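Long-range contact in protein yesU (Bacillus subtilis, PDB 1OQ1), which is of unknown function but has a galectin-like, concanavalin-type fold, which is consistent with carbohydrate binding: residues 145-151 and 176-182. Sequence-based numbering, arbitrary orientation.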
loop_
_atom_site.group_PDB
_atom_site.type_symbol
_atom_site.label_atom_id
_atom_site.label_comp_id
_atom_site.label_asym_id
_atom_site.label_seq_id
_atom_site.Cartn_x
_atom_site.Cartn_y
_atom_site.Cartn_z
ATOM N N ALA A 145 11.126 0.529 -9.233
ATOM C CA ALA A 145 11.852 1.690 -8.739
ATOM C C ALA A 145 12.115 1.560 -7.251
ATOM O O ALA A 145 11.567 0.682 -6.586
ATOM C CB ALA A 145 11.043 2.965 -9.011
HETATM N N MSE A 146 12.974 2.429 -6.732
HETATM C CA MSE A 146 13.264 2.422 -5.309
HETATM C C MSE A 146 13.884 3.750 -4.908
HETATM O O MSE A 146 14.363 4.515 -5.756
HETATM C CB MSE A 146 14.170 1.243 -4.910
HETATM C CG MSE A 146 15.626 1.314 -5.329
HETATM SE SE MSE A 146 16.659 -0.107 -4.461
HETATM C CE MSE A 146 17.504 0.932 -3.080
ATOM N N GLY A 147 13.810 4.041 -3.618
ATOM C CA GLY A 147 14.368 5.273 -3.093
ATOM C C GLY A 147 14.651 5.099 -1.615
ATOM O O GLY A 147 14.111 4.191 -0.985
ATOM N N ALA A 148 15.499 5.953 -1.056
ATOM C CA ALA A 148 15.822 5.862 0.365
ATOM C C ALA A 148 14.572 6.147 1.201
ATOM O O ALA A 148 13.714 6.930 0.795
ATOM C CB ALA A 148 16.936 6.858 0.718
ATOM N N ASP A 149 14.485 5.516 2.372
ATOM C CA ASP A 149 13.342 5.670 3.279
ATOM C C ASP A 149 13.708 6.555 4.480
ATOM O O ASP A 149 14.526 6.163 5.314
ATOM C CB ASP A 149 12.910 4.278 3.770
ATOM C CG ASP A 149 11.650 4.304 4.624
ATOM O OD1 ASP A 149 11.112 5.399 4.892
ATOM O OD2 ASP A 149 11.202 3.212 5.035
ATOM N N PRO A 150 13.089 7.746 4.597
ATOM C CA PRO A 150 13.360 8.675 5.703
ATOM C C PRO A 150 12.712 8.291 7.037
ATOM O O PRO A 150 13.013 8.882 8.071
ATOM C CB PRO A 150 12.819 9.998 5.176
ATOM C CG PRO A 150 11.600 9.550 4.428
ATOM C CD PRO A 150 12.107 8.330 3.662
ATOM N N LEU A 151 11.813 7.314 7.008
ATOM C CA LEU A 151 11.142 6.886 8.230
ATOM C C LEU A 151 12.152 6.333 9.228
ATOM O O LEU A 151 12.989 5.498 8.884
ATOM C CB LEU A 151 10.100 5.818 7.916
ATOM C CG LEU A 151 8.870 6.260 7.127
ATOM C CD1 LEU A 151 8.076 5.027 6.723
ATOM C CD2 LEU A 151 8.013 7.201 7.969
ATOM N N ILE A 176 6.793 11.325 1.265
ATOM C CA ILE A 176 6.550 11.209 2.701
ATOM C C ILE A 176 6.821 12.588 3.293
ATOM O O ILE A 176 7.916 13.134 3.140
ATOM C CB ILE A 176 7.497 10.174 3.354
ATOM C CG1 ILE A 176 7.192 8.776 2.803
ATOM C CG2 ILE A 176 7.334 10.205 4.873
ATOM C CD1 ILE A 176 8.172 7.700 3.257
ATOM N N ASN A 177 5.824 13.143 3.974
ATOM C CA ASN A 177 5.934 14.473 4.558
ATOM C C ASN A 177 6.350 15.468 3.471
ATOM O O ASN A 177 7.083 16.418 3.730
ATOM C CB ASN A 177 6.936 14.476 5.727
ATOM C CG ASN A 177 6.335 13.903 7.007
ATOM O OD1 ASN A 177 5.268 13.293 6.978
ATOM N ND2 ASN A 177 7.018 14.095 8.130
ATOM N N GLY A 178 5.873 15.223 2.250
ATOM C CA GLY A 178 6.173 16.103 1.130
ATOM C C GLY A 178 7.495 15.868 0.419
ATOM O O GLY A 178 7.748 16.465 -0.629
ATOM N N LEU A 179 8.344 15.014 0.981
ATOM C CA LEU A 179 9.640 14.723 0.372
ATOM C C LEU A 179 9.493 13.626 -0.673
ATOM O O LEU A 179 9.033 12.529 -0.364
ATOM C CB LEU A 179 10.640 14.267 1.440
ATOM C CG LEU A 179 12.043 13.889 0.941
ATOM C CD1 LEU A 179 12.780 15.147 0.492
ATOM C CD2 LEU A 179 12.826 13.175 2.046
ATOM N N PRO A 180 9.870 13.908 -1.933
ATOM C CA PRO A 180 9.746 12.870 -2.962
ATOM C C PRO A 180 10.643 11.693 -2.588
ATOM O O PRO A 180 11.800 11.887 -2.217
ATOM C CB PRO A 180 10.225 13.576 -4.228
ATOM C CG PRO A 180 9.884 15.018 -3.965
ATOM C CD PRO A 180 10.305 15.185 -2.525
ATOM N N ILE A 181 10.103 10.483 -2.682
ATOM C CA ILE A 181 10.843 9.272 -2.340
ATOM C C ILE A 181 11.255 8.511 -3.594
ATOM O O ILE A 181 12.409 8.098 -3.731
ATOM C CB ILE A 181 9.983 8.352 -1.437
ATOM C CG1 ILE A 181 9.635 9.087 -0.143
ATOM C CG2 ILE A 181 10.731 7.048 -1.127
ATOM C CD1 ILE A 181 10.858 9.527 0.649
ATOM N N LEU A 182 10.306 8.316 -4.504
ATOM C CA LEU A 182 10.595 7.628 -5.756
ATOM C C LEU A 182 9.523 7.967 -6.780
ATOM O O LEU A 182 8.446 8.440 -6.422
ATOM C CB LEU A 182 10.654 6.104 -5.540
ATOM C CG LEU A 182 9.415 5.333 -5.061
ATOM C CD1 LEU A 182 8.399 5.186 -6.190
ATOM C CD2 LEU A 182 9.841 3.954 -4.584
HETATM O O HOH W 1 14.314 7.328 -5.982
HETATM O O HOH W 2 14.118 8.570 -1.519
#
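Pro150 points the edge of its ring at Ile181, with Ile176 and Leu179 on opposite sides of the ring plane. Its CD is 3.5 Å from Ile181 CD1 and 4.0 Å from Ile176 CD1, and its CB is 4.5 Å from Leu179 CD2. Leu151 extends this apolar patch, with its CG 4.2 Å from Ile176 CD1. The chain bends here in an Asx turn: Asp149 OD1 accepts a hydrogen bond from Leu151 N at 2.9 Å. The other carboxylate oxygen of Asp149 forms a salt bridge with Arg122.

The contact joins the two antiparallel sheets of the galectin-like sandwich. Strand 142-148 is an outermost strand of one sheet, and strand 179-185 belongs to the other. The segments 145-148 and 179-182 run at 137° to each other, with axes 5.4 Å apart at closest approach. Their backbones meet most closely where Gly147 lacks a side chain. Gly147 CA makes a CA-H...O contact of 3.5 Å with Ile181 O, where a CB on residue 147 would clash. Ile181 and Leu182 form a classic beta bulge opposite Phe174. Two waters bridge the strands through Ile181 O. Water 1 donates to it and to Met146 O, while water 2 donates to it and to Ala148 O. Leu182 packs its CD2 3.8 Å from Met146 CA.

Next to Pro150, a type I' turn from Ile176 to Leu179 links strands 171-176 and 179-185. It is closed by Leu179 N to Ile176 O, 2.9 Å, and Ile176 N to Leu179 O, 3.0 Å. The backbone angles of Gly178 in this turn call for glycine.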